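Local coordinates for biogenic amine-binding protein (Rhodnius prolixus, PDB 4GE1) that probably binds biogenic amines such as serotonin and norepinephrine in the saliva of a blood-feeding insect, and holds tryptamine in its lipocalin pocket, at residues V8-D13 with Q109-D114; W24-Y29 with A137-T142; D114-K119 with E147-K152; L31-L36 with D132-A137. All coordinates share one frame; numbering follows the deposited sequence.

Contact 1: residues V8-D13 with Q109-D114; sequences VDTVKD and QVSYID. With TSS (2-(1H-indol-3-yl)ethanamine), chain E.
Two methyl groups press on S111 from the coil 8-13: V8 CG2 lies 3.4 Å from S111 CB, and T10 CG2 lies 3.5 Å from the same atom. Both methyls sit closer than carbon atoms normally pack. S111 points toward the coil to meet them, and V8 CG2 touches I113 CG1 more loosely. One residue after S111 comes the one hydrogen bond between the segments, V11 N to Y112 O (2.8 Å, 148° at the hydrogen). The chain around V11 is not a strand at all; it runs as irregular coil over the barrel wall. Y112 O is further enclosed by V11 CG2 at 3.2 Å. That methyl stands beside V11's own backbone N, CG1 being anti to it (chi1 -169°), and it also reaches D114 CA at 3.4 Å. Just past this bond strand 102-115 of the lipocalin barrel bulges: I113 and D114 both face V122 of the neighbouring strand, a classic beta bulge. V110 points the other way, into the pocket, where its CG2 meets tryptamine CZ3 at 3.7 Å. The end of Y112 also leads inward, and its OH lies 3.7 Å from ligand CZ2 while hydrogen-bonding Q139 NE2; F19 meets the same tyrosine ring edge-to-face.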
# COMPACT_ATOMS: atom_id res chain seq x y z
N VAL A 8 -3.34 -14.13 -6.54
CA VAL A 8 -3.80 -14.50 -5.21
C VAL A 8 -5.29 -14.26 -5.07
O VAL A 8 -5.84 -13.33 -5.68
CB VAL A 8 -3.03 -13.73 -4.09
CG1 VAL A 8 -1.54 -13.71 -4.37
CG2 VAL A 8 -3.56 -12.32 -3.97
N ASP A 9 -5.96 -15.10 -4.29
CA ASP A 9 -7.38 -14.92 -3.99
C ASP A 9 -7.56 -13.66 -3.16
O ASP A 9 -6.71 -13.34 -2.33
CB ASP A 9 -7.94 -16.14 -3.25
CG ASP A 9 -7.78 -17.43 -4.04
OD1 ASP A 9 -7.50 -17.36 -5.25
OD2 ASP A 9 -7.95 -18.51 -3.43
N THR A 10 -8.68 -12.97 -3.38
CA THR A 10 -8.92 -11.65 -2.81
C THR A 10 -10.27 -11.57 -2.11
O THR A 10 -11.10 -12.47 -2.24
CB THR A 10 -8.92 -10.58 -3.91
OG1 THR A 10 -9.89 -10.93 -4.90
CG2 THR A 10 -7.56 -10.49 -4.57
N VAL A 11 -10.49 -10.48 -1.38
CA VAL A 11 -11.72 -10.27 -0.62
C VAL A 11 -12.94 -10.20 -1.52
O VAL A 11 -12.95 -9.46 -2.51
CB VAL A 11 -11.68 -8.95 0.19
CG1 VAL A 11 -12.83 -8.89 1.16
CG2 VAL A 11 -10.36 -8.81 0.92
N LYS A 12 -13.97 -10.96 -1.18
CA LYS A 12 -15.23 -10.91 -1.91
C LYS A 12 -16.10 -9.78 -1.39
O LYS A 12 -16.06 -9.45 -0.20
CB LYS A 12 -15.99 -12.23 -1.78
CG LYS A 12 -16.17 -12.98 -3.09
CD LYS A 12 -17.39 -13.89 -3.04
CE LYS A 12 -17.28 -14.92 -1.93
NZ LYS A 12 -18.43 -15.87 -1.94
N ASP A 13 -16.89 -9.18 -2.27
CA ASP A 13 -17.76 -8.07 -1.89
C ASP A 13 -16.97 -6.94 -1.23
O ASP A 13 -17.18 -6.60 -0.07
CB ASP A 13 -18.89 -8.56 -0.98
CG ASP A 13 -19.58 -9.81 -1.52
OD1 ASP A 13 -20.50 -9.67 -2.35
OD2 ASP A 13 -19.18 -10.92 -1.11
N GLN A 109 -0.52 -4.24 -10.05
CA GLN A 109 -1.69 -5.08 -9.82
C GLN A 109 -1.87 -5.26 -8.32
O GLN A 109 -0.98 -5.80 -7.64
CB GLN A 109 -1.52 -6.43 -10.52
CG GLN A 109 -1.12 -6.30 -11.99
CD GLN A 109 -0.98 -7.65 -12.69
OE1 GLN A 109 -1.06 -8.71 -12.06
NE2 GLN A 109 -0.76 -7.61 -14.00
N VAL A 110 -3.01 -4.81 -7.80
CA VAL A 110 -3.25 -4.85 -6.36
C VAL A 110 -4.26 -5.93 -6.00
O VAL A 110 -5.33 -6.02 -6.62
CB VAL A 110 -3.75 -3.48 -5.84
CG1 VAL A 110 -3.81 -3.48 -4.32
CG2 VAL A 110 -2.87 -2.34 -6.35
N SER A 111 -3.94 -6.74 -5.00
CA SER A 111 -4.87 -7.78 -4.57
C SER A 111 -5.03 -7.80 -3.06
O SER A 111 -4.12 -8.20 -2.34
CB SER A 111 -4.39 -9.16 -5.03
OG SER A 111 -3.89 -9.12 -6.36
N TYR A 112 -6.19 -7.36 -2.58
CA TYR A 112 -6.47 -7.43 -1.15
C TYR A 112 -6.91 -8.83 -0.73
O TYR A 112 -7.97 -9.32 -1.11
CB TYR A 112 -7.44 -6.33 -0.69
CG TYR A 112 -6.71 -5.02 -0.45
CD1 TYR A 112 -6.66 -4.05 -1.43
CD2 TYR A 112 -6.04 -4.79 0.74
CE1 TYR A 112 -5.97 -2.86 -1.23
CE2 TYR A 112 -5.34 -3.60 0.96
CZ TYR A 112 -5.31 -2.64 -0.03
OH TYR A 112 -4.62 -1.46 0.16
N ILE A 113 -6.04 -9.46 0.05
CA ILE A 113 -6.24 -10.79 0.58
C ILE A 113 -7.33 -10.81 1.65
O ILE A 113 -8.13 -11.75 1.72
CB ILE A 113 -4.92 -11.33 1.15
CG1 ILE A 113 -3.89 -11.47 0.03
CG2 ILE A 113 -5.14 -12.64 1.87
CD1 ILE A 113 -2.50 -11.78 0.52
N ASP A 114 -7.35 -9.76 2.48
CA ASP A 114 -8.32 -9.63 3.56
C ASP A 114 -8.30 -8.22 4.17
O ASP A 114 -7.31 -7.50 4.08
CB ASP A 114 -8.05 -10.67 4.65
CG ASP A 114 -9.17 -10.77 5.67
OD1 ASP A 114 -10.33 -10.48 5.31
OD2 ASP A 114 -8.89 -11.14 6.83
N1 TSS E . 3.19 2.58 -2.62
CA TSS E . 3.58 1.47 -3.46
CB TSS E . 3.39 0.09 -2.89
CG TSS E . 2.18 -0.16 -2.05
CD1 TSS E . 2.16 -0.38 -0.68
NE1 TSS E . 0.89 -0.58 -0.28
CE2 TSS E . 0.05 -0.48 -1.37
CD2 TSS E . 0.82 -0.22 -2.47
CZ2 TSS E . -1.37 -0.59 -1.49
CH2 TSS E . -1.97 -0.45 -2.73
CZ3 TSS E . -1.18 -0.19 -3.86
CE3 TSS E . 0.20 -0.07 -3.74

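Contact 2: residues W24-Y29 with A137-T142; sequences WYITHY and AVQSRT. With TSS (2-(1H-indol-3-yl)ethanamine), chain E.
R141 lies flat on W24, guanidinium and indole planes 13° apart and centres 3.8 Å apart. Its CD sits squarely over the six-membered ring as a CH-pi contact, while CZ makes an off-centre cation-pi contact with the same ring. NH1 comes within 3.1 Å of W24 NE1, but both are donors, so this is stacking and not a bond. The arginine's N-H groups are used elsewhere, on backbone carbonyls: NH1 on S23 O, NE on Y117 O and NH2 on F19 O. Between the strands, Y25 and S140 form a hydrogen-bonded antiparallel pair, Y25 N to S140 O and S140 N to Y25 O, each 2.7 Å. Further along, T27 and H28 both face V138, a classic beta bulge: T27 N gives to V138 O (2.9 Å), and V138 N gives to H28 O (2.8 Å). T27 OG1 is 2.9 Å from H28 ND1, and either could be the donor. I26 and Q139, the non-hydrogen-bonded pair, lie side by side and point into the pocket. There Q139 OE1 accepts a hydrogen bond from tryptamine's indole NE1 (3.2 Å, 155° at the hydrogen). Its NE2 is committed to S121 OG and Y112 OH, which should fix the amide so that its oxygen faces the ligand. I26 CD1 packs on the ligand's pyrrole side. A tryptophan of the GxW sequence on the first strand, covered by an arginine from just beyond the eighth barrel strand, 130-140, is the structural signature of the lipocalin barrel at its closed end.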
# COMPACT_ATOMS: atom_id res chain seq x y z
N TRP A 24 -3.68 4.61 6.13
CA TRP A 24 -3.15 3.31 6.53
C TRP A 24 -1.67 3.39 6.88
O TRP A 24 -0.92 4.14 6.27
CB TRP A 24 -3.29 2.31 5.38
CG TRP A 24 -4.71 1.88 5.05
CD1 TRP A 24 -5.52 2.38 4.06
CD2 TRP A 24 -5.47 0.85 5.70
NE1 TRP A 24 -6.73 1.72 4.06
CE2 TRP A 24 -6.73 0.79 5.06
CE3 TRP A 24 -5.21 -0.01 6.77
CZ2 TRP A 24 -7.71 -0.11 5.45
CZ3 TRP A 24 -6.19 -0.90 7.15
CH2 TRP A 24 -7.43 -0.94 6.50
N TYR A 25 -1.24 2.59 7.86
CA TYR A 25 0.17 2.44 8.16
C TYR A 25 0.61 1.04 7.73
O TYR A 25 -0.09 0.06 7.99
CB TYR A 25 0.43 2.61 9.65
CG TYR A 25 0.14 4.00 10.18
CD1 TYR A 25 -1.11 4.32 10.69
CD2 TYR A 25 1.11 4.98 10.16
CE1 TYR A 25 -1.39 5.59 11.16
CE2 TYR A 25 0.85 6.26 10.64
CZ TYR A 25 -0.41 6.55 11.14
OH TYR A 25 -0.68 7.82 11.62
N ILE A 26 1.75 0.96 7.06
CA ILE A 26 2.32 -0.33 6.69
C ILE A 26 3.21 -0.83 7.82
O ILE A 26 4.28 -0.29 8.07
CB ILE A 26 3.10 -0.24 5.37
CG1 ILE A 26 2.21 0.38 4.29
CG2 ILE A 26 3.57 -1.63 4.94
CD1 ILE A 26 2.71 0.19 2.89
N THR A 27 2.73 -1.85 8.52
CA THR A 27 3.38 -2.30 9.74
C THR A 27 4.39 -3.43 9.52
O THR A 27 5.42 -3.50 10.19
CB THR A 27 2.34 -2.75 10.79
OG1 THR A 27 1.47 -3.73 10.21
CG2 THR A 27 1.52 -1.55 11.24
N HIS A 28 4.08 -4.32 8.58
CA HIS A 28 4.92 -5.49 8.30
C HIS A 28 4.90 -5.74 6.81
O HIS A 28 3.89 -5.47 6.15
CB HIS A 28 4.36 -6.74 8.98
CG HIS A 28 4.23 -6.62 10.47
ND1 HIS A 28 3.28 -5.84 11.08
CD2 HIS A 28 4.93 -7.21 11.47
CE1 HIS A 28 3.40 -5.94 12.39
NE2 HIS A 28 4.39 -6.77 12.65
N TYR A 29 5.99 -6.27 6.27
CA TYR A 29 6.01 -6.57 4.84
C TYR A 29 7.21 -7.37 4.35
O TYR A 29 8.31 -7.28 4.90
CB TYR A 29 5.89 -5.28 4.03
CG TYR A 29 7.06 -4.33 4.16
CD1 TYR A 29 8.18 -4.46 3.35
CD2 TYR A 29 7.01 -3.27 5.05
CE1 TYR A 29 9.24 -3.56 3.45
CE2 TYR A 29 8.06 -2.36 5.15
CZ TYR A 29 9.17 -2.51 4.36
OH TYR A 29 10.21 -1.60 4.48
N ALA A 137 2.10 -7.07 2.16
CA ALA A 137 2.08 -6.07 3.22
C ALA A 137 0.93 -6.22 4.20
O ALA A 137 -0.22 -6.44 3.80
CB ALA A 137 2.08 -4.65 2.62
N VAL A 138 1.25 -6.10 5.49
CA VAL A 138 0.24 -5.92 6.52
C VAL A 138 0.06 -4.42 6.81
O VAL A 138 1.03 -3.67 6.97
CB VAL A 138 0.59 -6.68 7.81
CG1 VAL A 138 -0.37 -6.32 8.93
CG2 VAL A 138 0.57 -8.19 7.54
N GLN A 139 -1.20 -3.99 6.85
CA GLN A 139 -1.54 -2.58 6.97
C GLN A 139 -2.54 -2.34 8.10
O GLN A 139 -3.43 -3.16 8.33
CB GLN A 139 -2.05 -2.05 5.62
CG GLN A 139 -1.10 -2.38 4.46
CD GLN A 139 -1.60 -1.89 3.11
OE1 GLN A 139 -0.81 -1.48 2.26
NE2 GLN A 139 -2.90 -1.94 2.89
N SER A 140 -2.37 -1.24 8.81
CA SER A 140 -3.19 -0.96 9.98
C SER A 140 -3.71 0.47 9.92
O SER A 140 -3.12 1.33 9.28
CB SER A 140 -2.37 -1.18 11.25
OG SER A 140 -3.10 -0.84 12.42
N ARG A 141 -4.84 0.71 10.58
CA ARG A 141 -5.38 2.06 10.69
C ARG A 141 -4.59 2.83 11.74
O ARG A 141 -4.61 4.06 11.76
CB ARG A 141 -6.86 2.02 11.06
CG ARG A 141 -7.78 1.50 9.94
CD ARG A 141 -7.67 2.34 8.66
NE ARG A 141 -8.82 2.14 7.78
CZ ARG A 141 -8.97 2.74 6.60
NH1 ARG A 141 -8.04 3.57 6.15
NH2 ARG A 141 -10.06 2.51 5.87
N THR A 142 -3.89 2.09 12.60
CA THR A 142 -2.99 2.69 13.59
C THR A 142 -1.55 2.25 13.31
O THR A 142 -1.30 1.42 12.44
CB THR A 142 -3.39 2.34 15.03
OG1 THR A 142 -3.57 0.92 15.13
CG2 THR A 142 -4.70 3.04 15.41
N1 TSS E . 3.19 2.58 -2.62
CA TSS E . 3.58 1.47 -3.46
CB TSS E . 3.39 0.09 -2.89
CG TSS E . 2.18 -0.16 -2.05
CD1 TSS E . 2.16 -0.38 -0.68
NE1 TSS E . 0.89 -0.58 -0.28
CE2 TSS E . 0.05 -0.48 -1.37
CD2 TSS E . 0.82 -0.22 -2.47
CZ2 TSS E . -1.37 -0.59 -1.49
CH2 TSS E . -1.97 -0.45 -2.73
CZ3 TSS E . -1.18 -0.19 -3.86
CE3 TSS E . 0.20 -0.07 -3.74

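Contact 3: residues D114-K119 with E147-K152; sequences DTDYSK and EDVKSK
D116 and K119, on the tight turn that links two neighbouring barrel strands, meet V149, beside helix 150-159, which packs outside the lipocalin barrel. The contact is small, with one carbon-to-carbon touch at its centre. K119 runs out nearly straight through CD (chi2 -177°), and that carbon lands on V149 CG1 at 3.5 Å, the closest approach across the pair. CE then passes D148 OD1 at 4.0 Å, the two side chains about at a right angle. The charges themselves do not meet: K119 NZ stays 5.4 Å from D148 OD1, and D116 OD2 is 5.9 Å from K152 NZ, so any attraction would act only over a distance. D116 OD2 touches V149 CG1 at 4.1 Å. The other D116 oxygen, OD1, is busy inside the turn, where it accepts K119 N (2.9 Å) on the syn side, 32° out of the carboxylate plane, an Asx motif; OD1 also takes the N-H of Y120. One residue earlier, T115 OG1 accepts Y117 N at 3.0 Å, an ST turn, while T115 CG2 sits over the centre of the Y117 ring. These bonds brace the turn from within. At the other end of the contact D114 OD2 is 4.2 Å from K152 O, but its hydrogen bond goes to Y120 OH. The turn thus sits between strands 102-115 and 120-127, with V149 and K152, near the N-terminal end of helix 150-159, both reaching Y120, and with F14 and helix 16-19 packing on T115 and Y117.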
# COMPACT_ATOMS: atom_id res chain seq x y z
N ASP A 114 -7.35 -9.76 2.48
CA ASP A 114 -8.32 -9.63 3.56
C ASP A 114 -8.30 -8.22 4.17
O ASP A 114 -7.31 -7.50 4.08
CB ASP A 114 -8.05 -10.67 4.65
CG ASP A 114 -9.17 -10.77 5.67
OD1 ASP A 114 -10.33 -10.48 5.31
OD2 ASP A 114 -8.89 -11.14 6.83
N THR A 115 -9.41 -7.84 4.81
CA THR A 115 -9.51 -6.57 5.52
C THR A 115 -10.80 -6.49 6.31
O THR A 115 -11.82 -7.05 5.91
CB THR A 115 -9.46 -5.37 4.57
OG1 THR A 115 -9.47 -4.15 5.33
CG2 THR A 115 -10.67 -5.39 3.64
N ASP A 116 -10.77 -5.79 7.45
CA ASP A 116 -11.98 -5.54 8.21
C ASP A 116 -12.35 -4.06 8.09
O ASP A 116 -13.23 -3.57 8.79
CB ASP A 116 -11.82 -5.95 9.67
CG ASP A 116 -10.86 -5.06 10.43
OD1 ASP A 116 -10.16 -4.24 9.79
OD2 ASP A 116 -10.80 -5.18 11.67
N TYR A 117 -11.65 -3.37 7.19
CA TYR A 117 -11.95 -1.98 6.85
C TYR A 117 -11.51 -0.94 7.90
O TYR A 117 -10.92 0.09 7.55
CB TYR A 117 -13.43 -1.81 6.50
CG TYR A 117 -13.87 -2.66 5.33
CD1 TYR A 117 -13.71 -2.21 4.02
CD2 TYR A 117 -14.41 -3.93 5.53
CE1 TYR A 117 -14.09 -3.00 2.95
CE2 TYR A 117 -14.79 -4.73 4.46
CZ TYR A 117 -14.63 -4.25 3.17
OH TYR A 117 -15.00 -5.03 2.10
N SER A 118 -11.79 -1.21 9.17
CA SER A 118 -11.55 -0.21 10.22
C SER A 118 -10.34 -0.51 11.11
O SER A 118 -10.07 0.22 12.06
CB SER A 118 -12.82 0.01 11.07
OG SER A 118 -13.21 -1.15 11.78
N LYS A 119 -9.60 -1.57 10.80
CA LYS A 119 -8.42 -1.92 11.58
C LYS A 119 -7.22 -2.35 10.73
O LYS A 119 -6.14 -1.77 10.84
CB LYS A 119 -8.74 -3.00 12.61
CG LYS A 119 -9.51 -2.49 13.81
CD LYS A 119 -9.73 -3.60 14.82
CE LYS A 119 -10.39 -3.06 16.07
NZ LYS A 119 -11.69 -2.40 15.76
N GLU A 147 -3.99 -5.55 18.92
CA GLU A 147 -3.75 -6.87 19.49
C GLU A 147 -4.87 -7.87 19.18
O GLU A 147 -4.60 -9.04 18.95
CB GLU A 147 -3.52 -6.76 21.00
CG GLU A 147 -3.00 -8.03 21.66
CD GLU A 147 -4.10 -9.02 22.01
OE1 GLU A 147 -5.24 -8.58 22.26
OE2 GLU A 147 -3.81 -10.24 22.05
N ASP A 148 -6.11 -7.39 19.16
CA ASP A 148 -7.26 -8.28 19.01
C ASP A 148 -7.54 -8.75 17.57
O ASP A 148 -8.46 -9.54 17.34
CB ASP A 148 -8.52 -7.66 19.62
CG ASP A 148 -8.77 -6.24 19.14
OD1 ASP A 148 -8.32 -5.89 18.03
OD2 ASP A 148 -9.43 -5.47 19.88
N VAL A 149 -6.74 -8.28 16.62
CA VAL A 149 -6.87 -8.73 15.23
C VAL A 149 -5.61 -9.42 14.73
O VAL A 149 -5.51 -9.77 13.55
CB VAL A 149 -7.23 -7.57 14.26
CG1 VAL A 149 -8.54 -6.91 14.68
CG2 VAL A 149 -6.10 -6.56 14.17
N LYS A 150 -4.63 -9.62 15.61
CA LYS A 150 -3.41 -10.32 15.23
C LYS A 150 -3.74 -11.67 14.59
O LYS A 150 -3.18 -12.03 13.56
CB LYS A 150 -2.49 -10.53 16.44
CG LYS A 150 -1.96 -9.24 17.06
CD LYS A 150 -1.00 -9.54 18.21
CE LYS A 150 -0.57 -8.27 18.93
NZ LYS A 150 0.01 -7.27 17.98
N SER A 151 -4.66 -12.42 15.20
CA SER A 151 -5.01 -13.75 14.69
C SER A 151 -5.58 -13.69 13.27
O SER A 151 -5.21 -14.48 12.41
CB SER A 151 -5.97 -14.47 15.64
OG SER A 151 -7.14 -13.70 15.86
N LYS A 152 -6.47 -12.73 13.04
CA LYS A 152 -7.05 -12.54 11.71
C LYS A 152 -5.98 -12.24 10.65
O LYS A 152 -6.06 -12.71 9.52
CB LYS A 152 -8.09 -11.42 11.73
CG LYS A 152 -9.20 -11.64 12.75
CD LYS A 152 -10.57 -11.37 12.14
CE LYS A 152 -11.68 -11.46 13.18
NZ LYS A 152 -11.53 -10.41 14.23

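Contact 4: residues L31-L36 with D132-A137; sequences LGDSTL and DYYLYA
L31 and L135 are a non-hydrogen-bonded antiparallel pair with CA atoms 4.7 Å apart, and G32 N then donates to Y134 O (2.8 Å, 158° at the hydrogen) as the first strand gives way to loop. G32 takes a positive phi of 68° there. Over it lies the ring of Y134: a chi1 of 68° tucks CG over the tyrosine's own backbone, and the ring beyond it lies on G32, whose CA is 3.9 Å from the Y134 ring centroid in a CH-pi contact. The phenol reaches on to the next residue. Y134 OH donates to D33 OD1 at 2.6 Å, arriving from above the carboxylate plane, and a weak bond from K30 NZ adds to that hydroxyl. L31 CD1 touches two neighbours at once: Y133 CD1 at 3.5 Å and Y134 O at the same 3.5 Å. L31 CB meets L135 CD1 more loosely, at 4.3 Å. Y133 and L135 both line the tryptamine pocket, so L31 packs beside two ligand-contacting side chains. The contact lies at the open end of the lipocalin barrel, where strand 130-140 turns a corner at D132 and Y133. Strand 23-31 flanks L135 through Y29, strand 120-127 receives Y133 and Y134 on D127 and C126, and strand 102-115 meets Y133 through R106 and L108.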
# COMPACT_ATOMS: atom_id res chain seq x y z
N LEU A 31 9.28 -7.70 0.88
CA LEU A 31 9.56 -7.16 -0.44
C LEU A 31 10.52 -8.09 -1.19
O LEU A 31 11.69 -8.21 -0.82
CB LEU A 31 10.20 -5.79 -0.29
CG LEU A 31 10.74 -5.18 -1.57
CD1 LEU A 31 9.59 -4.94 -2.54
CD2 LEU A 31 11.47 -3.88 -1.26
N GLY A 32 10.05 -8.74 -2.25
CA GLY A 32 10.89 -9.62 -3.06
C GLY A 32 11.39 -10.90 -2.40
O GLY A 32 10.95 -11.26 -1.31
N ASP A 33 12.30 -11.60 -3.08
CA ASP A 33 12.85 -12.86 -2.57
C ASP A 33 14.13 -12.71 -1.74
O ASP A 33 14.38 -13.50 -0.83
CB ASP A 33 13.11 -13.85 -3.71
CG ASP A 33 11.83 -14.40 -4.31
OD1 ASP A 33 10.93 -14.79 -3.53
OD2 ASP A 33 11.72 -14.46 -5.55
N SER A 34 14.96 -11.71 -2.05
CA SER A 34 16.24 -11.56 -1.36
C SER A 34 16.07 -10.94 0.03
O SER A 34 15.06 -10.26 0.30
CB SER A 34 17.23 -10.75 -2.19
OG SER A 34 16.89 -9.38 -2.17
N THR A 35 17.05 -11.16 0.90
CA THR A 35 17.00 -10.56 2.24
C THR A 35 16.97 -9.02 2.17
O THR A 35 17.61 -8.41 1.31
CB THR A 35 18.17 -11.02 3.13
OG1 THR A 35 19.38 -10.39 2.70
CG2 THR A 35 18.32 -12.55 3.08
N LEU A 36 16.22 -8.40 3.06
CA LEU A 36 15.99 -6.96 2.99
C LEU A 36 17.24 -6.14 3.34
O LEU A 36 17.88 -6.39 4.37
CB LEU A 36 14.83 -6.60 3.92
CG LEU A 36 13.96 -5.37 3.63
CD1 LEU A 36 13.43 -5.39 2.20
CD2 LEU A 36 12.82 -5.31 4.63
N ASP A 132 9.94 -9.34 -10.12
CA ASP A 132 10.90 -9.55 -9.04
C ASP A 132 10.62 -8.59 -7.89
O ASP A 132 10.94 -8.89 -6.74
CB ASP A 132 12.34 -9.39 -9.55
CG ASP A 132 12.84 -10.63 -10.28
OD1 ASP A 132 12.10 -11.64 -10.31
OD2 ASP A 132 13.98 -10.61 -10.80
N TYR A 133 10.05 -7.44 -8.22
CA TYR A 133 9.50 -6.54 -7.20
C TYR A 133 8.07 -6.95 -6.89
O TYR A 133 7.14 -6.57 -7.60
CB TYR A 133 9.52 -5.08 -7.67
CG TYR A 133 8.51 -4.20 -6.94
CD1 TYR A 133 8.81 -3.64 -5.70
CD2 TYR A 133 7.26 -3.91 -7.50
CE1 TYR A 133 7.89 -2.84 -5.04
CE2 TYR A 133 6.35 -3.12 -6.83
CZ TYR A 133 6.67 -2.58 -5.60
OH TYR A 133 5.77 -1.78 -4.93
N TYR A 134 7.91 -7.75 -5.85
CA TYR A 134 6.57 -8.01 -5.35
C TYR A 134 6.53 -7.67 -3.88
O TYR A 134 7.54 -7.76 -3.17
CB TYR A 134 6.13 -9.45 -5.60
CG TYR A 134 6.88 -10.49 -4.79
CD1 TYR A 134 7.93 -11.21 -5.36
CD2 TYR A 134 6.54 -10.76 -3.47
CE1 TYR A 134 8.62 -12.17 -4.63
CE2 TYR A 134 7.23 -11.73 -2.73
CZ TYR A 134 8.26 -12.42 -3.32
OH TYR A 134 8.95 -13.39 -2.60
N LEU A 135 5.35 -7.28 -3.42
CA LEU A 135 5.19 -6.88 -2.05
C LEU A 135 4.01 -7.59 -1.40
O LEU A 135 2.91 -7.61 -1.95
CB LEU A 135 4.98 -5.37 -1.97
CG LEU A 135 4.77 -4.76 -0.59
CD1 LEU A 135 6.10 -4.69 0.13
CD2 LEU A 135 4.16 -3.37 -0.72
N TYR A 136 4.27 -8.19 -0.25
CA TYR A 136 3.21 -8.63 0.65
C TYR A 136 3.23 -7.72 1.87
O TYR A 136 4.25 -7.60 2.55
CB TYR A 136 3.43 -10.08 1.09
CG TYR A 136 3.11 -11.11 0.03
CD1 TYR A 136 1.80 -11.53 -0.18
CD2 TYR A 136 4.12 -11.67 -0.74
CE1 TYR A 136 1.51 -12.49 -1.13
CE2 TYR A 136 3.83 -12.63 -1.69
CZ TYR A 136 2.53 -13.03 -1.88
OH TYR A 136 2.24 -13.98 -2.83
N ALA A 137 2.10 -7.07 2.16
CA ALA A 137 2.08 -6.07 3.22
C ALA A 137 0.93 -6.22 4.20
O ALA A 137 -0.22 -6.44 3.80
CB ALA A 137 2.08 -4.65 2.62

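All four contacts involve one antiparallel barrel, two of them joining outside segments to it. Contacts 2 and 4 run along the seam where the first and eighth barrel strands, 23-31 and 130-140, meet; they share A137, centres about 16 Å apart, and contact 4 is nested inside contact 2's loop. Contacts 1 and 3 share D114 on strand 102-115 and follow in series along the chain, centres about 15 Å apart. Contacts 2 and 3 are nearest, centres about 11 Å apart, where R141 bonds Y117 and K119 oxygens; contacts 3 and 4, centres about 23 Å apart, lie toward opposite barrel ends. Contacts 1, 2 and 4 all touch tryptamine, so closure and binding share strands.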